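Phenylalanine/tyrosine ammonia-lyase (Rhodosporidium toruloides, PDB 1Y2M) catalyses the non-oxidative deamination of L-phenylalanine and L-tyrosine to trans-cinnamic acid and p-coumaric acid, releasing ammonium. Local coordinates at residues B[287-292]-B[700-705]; B[50-55]-B[707-712]. All coordinates share one frame; numbering follows the deposited sequence.

Overall arrangement
Both contacts tie the C-terminal tail to the helical body of this PAL/histidase-family subunit, and both lie away from the substrate-binding residues. Contact 1 is the deeper, centred about 4 Å from the centre of the chain, where helix 691-703 meets the long helix 273-303. Contact 2, centred about 13 Å from the centre of the chain and only partly buried, sets helix 708-714 against the C-terminal part of helix 44-52. Contact 1 is wholly aliphatic; contact 2 is a leucine among asparagine side chains and a second leucine. The two contact centres lie about 10 Å apart. Helices 691-703 and 708-714 are consecutive, and Met288 of helix 273-303 packs on both Leu52 and Asn708, joining the sites.

Contact 1 (B[287-292]-B[700-705]); sequences HMLSLL and EAIKSG
Ile702 meets Leu289 and Leu292 chiefly through its methyl ends, one branch for each leucine. The CG2 methyl of Ile702 lies 3.9 Å from CD2 of Leu289, while at the other end of the side chain CD1 of Ile702 reaches CD2 of Leu292 at 3.7 Å, backed by CG1 of Ile702. Each leucine crosses the isoleucine at about a right angle. The surface buried between the segments is 101 Å² in all. Leu289 and Leu292 are three residues, about one helical turn, apart on helix 273-303. Leu292 points from its backbone toward 700-705, and CG anti to N (chi1 175°) carries its CD2 to CD1 of Ile702.

Within 700-705, the helix end is closed by backbone bonds: Ser704 N bonds Glu700 O at 3.0 Å, and Gly705 N bonds Ile702 O at 3.0 Å. Gly705 then leaves helical geometry with a phi of 80°.

Around these three side chains, helix 506-560 adds Ser521, which touches both Leu289 and Ile702, and Leu524 against Leu292. Lys703 turns to a salt bridge with Asp518. No hydrogen bond joins the segments, so only apolar contact holds them together here, which is consistent with a fit set by side-chain shape.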
loop_
_atom_site.group_PDB
_atom_site.type_symbol
_atom_site.label_atom_id
_atom_site.label_comp_id
_atom_site.label_asym_id
_atom_site.label_seq_id
_atom_site.Cartn_x
_atom_site.Cartn_y
_atom_site.Cartn_z
ATOM N N HIS B 287 20.107 -12.122 2.815
ATOM C CA HIS B 287 20.576 -13.118 3.811
ATOM C C HIS B 287 21.622 -12.502 4.731
ATOM O O HIS B 287 21.661 -12.735 5.949
ATOM C CB HIS B 287 21.240 -14.295 3.126
ATOM C CG HIS B 287 20.299 -15.301 2.506
ATOM N ND1 HIS B 287 19.244 -15.877 3.185
ATOM C CD2 HIS B 287 20.356 -15.920 1.298
ATOM C CE1 HIS B 287 18.663 -16.768 2.393
ATOM N NE2 HIS B 287 19.329 -16.820 1.243
HETATM N N MSE B 288 22.521 -11.719 4.121
HETATM C CA MSE B 288 23.605 -11.106 4.896
HETATM C C MSE B 288 23.058 -10.106 5.902
HETATM O O MSE B 288 23.514 -10.015 7.033
HETATM C CB MSE B 288 24.632 -10.402 4.008
HETATM C CG MSE B 288 25.163 -11.224 2.904
HETATM SE SE MSE B 288 25.926 -12.934 3.515
HETATM C CE MSE B 288 26.019 -13.719 1.661
ATOM N N LEU B 289 22.041 -9.352 5.481
ATOM C CA LEU B 289 21.485 -8.314 6.293
ATOM C C LEU B 289 20.685 -8.980 7.439
ATOM O O LEU B 289 20.679 -8.481 8.540
ATOM C CB LEU B 289 20.607 -7.399 5.458
ATOM C CG LEU B 289 21.292 -6.457 4.487
ATOM C CD1 LEU B 289 20.271 -5.810 3.574
ATOM C CD2 LEU B 289 22.064 -5.382 5.233
ATOM N N SER B 290 20.106 -10.142 7.197
ATOM C CA SER B 290 19.412 -10.892 8.235
ATOM C C SER B 290 20.408 -11.316 9.292
ATOM O O SER B 290 20.165 -11.180 10.491
ATOM C CB SER B 290 18.804 -12.153 7.605
ATOM O OG SER B 290 18.225 -12.988 8.578
ATOM N N LEU B 291 21.579 -11.801 8.857
ATOM C CA LEU B 291 22.619 -12.221 9.825
ATOM C C LEU B 291 23.161 -11.028 10.582
ATOM O O LEU B 291 23.416 -11.086 11.783
ATOM C CB LEU B 291 23.733 -13.017 9.152
ATOM C CG LEU B 291 23.309 -14.399 8.604
ATOM C CD1 LEU B 291 24.546 -15.140 8.044
ATOM C CD2 LEU B 291 22.641 -15.249 9.656
ATOM N N LEU B 292 23.330 -9.922 9.896
ATOM C CA LEU B 292 23.809 -8.684 10.547
ATOM C C LEU B 292 22.809 -8.166 11.597
ATOM O O LEU B 292 23.183 -7.669 12.654
ATOM C CB LEU B 292 24.159 -7.628 9.503
ATOM C CG LEU B 292 24.576 -6.234 9.985
ATOM C CD1 LEU B 292 25.842 -6.339 10.880
ATOM C CD2 LEU B 292 24.800 -5.254 8.853
ATOM N N GLU B 700 29.622 1.048 3.106
ATOM C CA GLU B 700 30.364 0.581 1.928
ATOM C C GLU B 700 30.854 -0.849 2.108
ATOM O O GLU B 700 30.823 -1.646 1.162
ATOM C CB GLU B 700 31.493 1.542 1.588
ATOM C CG GLU B 700 30.949 2.864 1.029
ATOM C CD GLU B 700 31.994 3.934 0.717
ATOM O OE1 GLU B 700 33.112 3.872 1.265
ATOM O OE2 GLU B 700 31.699 4.847 -0.105
ATOM N N ALA B 701 31.272 -1.185 3.329
ATOM C CA ALA B 701 31.654 -2.554 3.675
ATOM C C ALA B 701 30.511 -3.559 3.657
ATOM O O ALA B 701 30.726 -4.745 3.402
ATOM C CB ALA B 701 32.362 -2.573 5.025
ATOM N N ILE B 702 29.294 -3.096 3.910
ATOM C CA ILE B 702 28.100 -3.926 3.763
ATOM C C ILE B 702 27.840 -4.128 2.262
ATOM O O ILE B 702 27.728 -5.241 1.773
ATOM C CB ILE B 702 26.875 -3.322 4.490
ATOM C CG1 ILE B 702 27.133 -3.323 6.009
ATOM C CG2 ILE B 702 25.631 -4.114 4.164
ATOM C CD1 ILE B 702 26.141 -2.483 6.779
ATOM N N LYS B 703 27.767 -3.039 1.521
ATOM C CA LYS B 703 27.369 -3.126 0.107
ATOM C C LYS B 703 28.343 -3.931 -0.749
ATOM O O LYS B 703 27.918 -4.678 -1.655
ATOM C CB LYS B 703 27.152 -1.726 -0.474
ATOM C CG LYS B 703 26.043 -0.905 0.094
ATOM C CD LYS B 703 24.636 -1.548 0.002
ATOM C CE LYS B 703 24.113 -1.758 -1.417
ATOM N NZ LYS B 703 24.026 -0.517 -2.189
ATOM N N SER B 704 29.616 -3.831 -0.424
ATOM C CA SER B 704 30.676 -4.538 -1.144
ATOM C C SER B 704 30.722 -6.013 -0.759
ATOM O O SER B 704 31.383 -6.786 -1.444
ATOM C CB SER B 704 32.053 -3.943 -0.845
ATOM O OG SER B 704 32.445 -4.265 0.497
ATOM N N GLY B 705 30.078 -6.388 0.340
ATOM C CA GLY B 705 30.138 -7.747 0.879
ATOM C C GLY B 705 31.404 -8.018 1.690
ATOM O O GLY B 705 31.608 -9.162 2.163
#

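Contact 2 (B[50-55]-B[707-712])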
loop_
_atom_site.group_PDB
_atom_site.type_symbol
_atom_site.label_atom_id
_atom_site.label_comp_id
_atom_site.label_asym_id
_atom_site.label_seq_id
_atom_site.Cartn_x
_atom_site.Cartn_y
_atom_site.Cartn_z
ATOM N N LYS B 50 27.634 -21.723 2.248
ATOM C CA LYS B 50 27.812 -22.365 0.958
ATOM C C LYS B 50 27.910 -21.329 -0.142
ATOM O O LYS B 50 28.710 -21.450 -1.069
ATOM C CB LYS B 50 26.661 -23.311 0.684
ATOM C CG LYS B 50 26.633 -24.499 1.645
ATOM C CD LYS B 50 27.852 -25.452 1.479
ATOM C CE LYS B 50 28.362 -25.975 2.837
ATOM N NZ LYS B 50 27.295 -26.694 3.613
HETATM N N MSE B 51 27.113 -20.285 -0.038
HETATM C CA MSE B 51 27.198 -19.204 -1.053
HETATM C C MSE B 51 28.552 -18.552 -1.099
HETATM O O MSE B 51 29.118 -18.311 -2.165
HETATM C CB MSE B 51 26.141 -18.116 -0.786
HETATM C CG MSE B 51 24.752 -18.549 -1.026
HETATM SE SE MSE B 51 23.621 -16.907 -1.313
HETATM C CE MSE B 51 23.965 -16.580 -3.294
ATOM N N LEU B 52 29.087 -18.260 0.072
ATOM C CA LEU B 52 30.331 -17.532 0.187
ATOM C C LEU B 52 31.501 -18.403 -0.200
ATOM O O LEU B 52 32.571 -17.886 -0.495
ATOM C CB LEU B 52 30.499 -16.956 1.610
ATOM C CG LEU B 52 29.512 -15.848 2.019
ATOM C CD1 LEU B 52 29.765 -15.438 3.450
ATOM C CD2 LEU B 52 29.576 -14.617 1.135
ATOM N N ALA B 53 31.298 -19.716 -0.196
ATOM C CA ALA B 53 32.322 -20.679 -0.622
ATOM C C ALA B 53 32.371 -20.870 -2.150
ATOM O O ALA B 53 33.240 -21.573 -2.648
ATOM C CB ALA B 53 32.077 -22.026 0.058
ATOM N N ALA B 54 31.443 -20.286 -2.905
ATOM C CA ALA B 54 31.477 -20.411 -4.369
ATOM C C ALA B 54 32.840 -19.944 -4.890
ATOM O O ALA B 54 33.285 -18.853 -4.522
ATOM C CB ALA B 54 30.397 -19.587 -4.986
ATOM N N PRO B 55 33.530 -20.774 -5.705
ATOM C CA PRO B 55 34.781 -20.354 -6.375
ATOM C C PRO B 55 34.608 -19.061 -7.156
ATOM O O PRO B 55 33.523 -18.817 -7.685
ATOM C CB PRO B 55 35.073 -21.505 -7.353
ATOM C CG PRO B 55 34.377 -22.650 -6.815
ATOM C CD PRO B 55 33.179 -22.165 -6.028
ATOM N N ILE B 707 31.895 -7.265 4.683
ATOM C CA ILE B 707 31.438 -7.662 6.023
ATOM C C ILE B 707 30.997 -9.142 6.060
ATOM O O ILE B 707 30.881 -9.772 7.115
ATOM C CB ILE B 707 30.289 -6.770 6.490
ATOM C CG1 ILE B 707 30.186 -6.829 8.000
ATOM C CG2 ILE B 707 28.972 -7.101 5.736
ATOM C CD1 ILE B 707 29.336 -5.763 8.524
ATOM N N ASN B 708 30.729 -9.709 4.882
ATOM C CA ASN B 708 30.116 -11.037 4.834
ATOM C C ASN B 708 30.915 -12.127 5.482
ATOM O O ASN B 708 30.361 -12.875 6.294
ATOM C CB ASN B 708 29.770 -11.471 3.421
ATOM C CG ASN B 708 28.733 -10.543 2.753
ATOM O OD1 ASN B 708 28.080 -9.725 3.424
ATOM N ND2 ASN B 708 28.607 -10.655 1.394
ATOM N N ASN B 709 32.212 -12.199 5.201
ATOM C CA ASN B 709 33.048 -13.230 5.864
ATOM C C ASN B 709 33.222 -12.999 7.361
ATOM O O ASN B 709 33.473 -13.924 8.095
ATOM C CB ASN B 709 34.400 -13.366 5.170
ATOM C CG ASN B 709 34.307 -14.150 3.833
ATOM O OD1 ASN B 709 33.368 -14.943 3.597
ATOM N ND2 ASN B 709 35.303 -13.943 2.965
ATOM N N VAL B 710 33.074 -11.761 7.786
ATOM C CA VAL B 710 33.058 -11.410 9.220
ATOM C C VAL B 710 31.855 -11.993 9.947
ATOM O O VAL B 710 32.022 -12.594 10.983
ATOM C CB VAL B 710 33.124 -9.890 9.413
ATOM C CG1 VAL B 710 33.271 -9.553 10.869
ATOM C CG2 VAL B 710 34.260 -9.323 8.624
ATOM N N LEU B 711 30.668 -11.841 9.367
ATOM C CA LEU B 711 29.429 -12.429 9.894
ATOM C C LEU B 711 29.575 -13.924 9.955
ATOM O O LEU B 711 29.174 -14.550 10.951
ATOM C CB LEU B 711 28.254 -12.018 9.003
ATOM C CG LEU B 711 27.989 -10.510 9.017
ATOM C CD1 LEU B 711 26.961 -10.151 7.938
ATOM C CD2 LEU B 711 27.466 -10.139 10.381
ATOM N N LEU B 712 30.181 -14.500 8.916
ATOM C CA LEU B 712 30.339 -15.969 8.890
ATOM C C LEU B 712 31.258 -16.423 9.995
ATOM O O LEU B 712 30.948 -17.352 10.727
ATOM C CB LEU B 712 30.836 -16.441 7.525
ATOM C CG LEU B 712 30.857 -17.959 7.310
ATOM C CD1 LEU B 712 29.481 -18.580 7.426
ATOM C CD2 LEU B 712 31.501 -18.293 5.941
#
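Helix-on-helix packing of the C-terminal helix 708-714 against the C-terminal part of helix 44-52 brings together two elements near opposite ends of the chain, and one side chain, Leu52, makes every contact from its side. Both of its methyls bear on Asn708. CD2 of Leu52 rests 3.9 Å from CB of Asn708, with the two side chains crossing at about a right angle. CD1 of Leu52 lies 3.9 Å from the backbone O of Asn708, and it alone goes on to Asn709 OD1 and to CD2 of Leu712, the latter at 4.2 Å. Leu712 extends to meet it with CG anti to the backbone nitrogen (chi1 -172°).

Leu52 and Asn709 run past each other in opposite directions, the amide oxygen of Asn709 approaching both CB and CD1 of the leucine. No hydrogen bond links the segments. Met288 of helix 273-303 touches both Leu52 and Asn708, while Val710 packs on Phe668 of helix 662-672. Replacing Leu52 with an alanine would probably open a gap between the helices, since both terminal methyls go and Asn708 and Leu712 would lose their apolar partner. At the more exposed edge, OD1 of Asn709 lies 3.6 Å from CD1 of Leu52 and 4.0 Å from its CB.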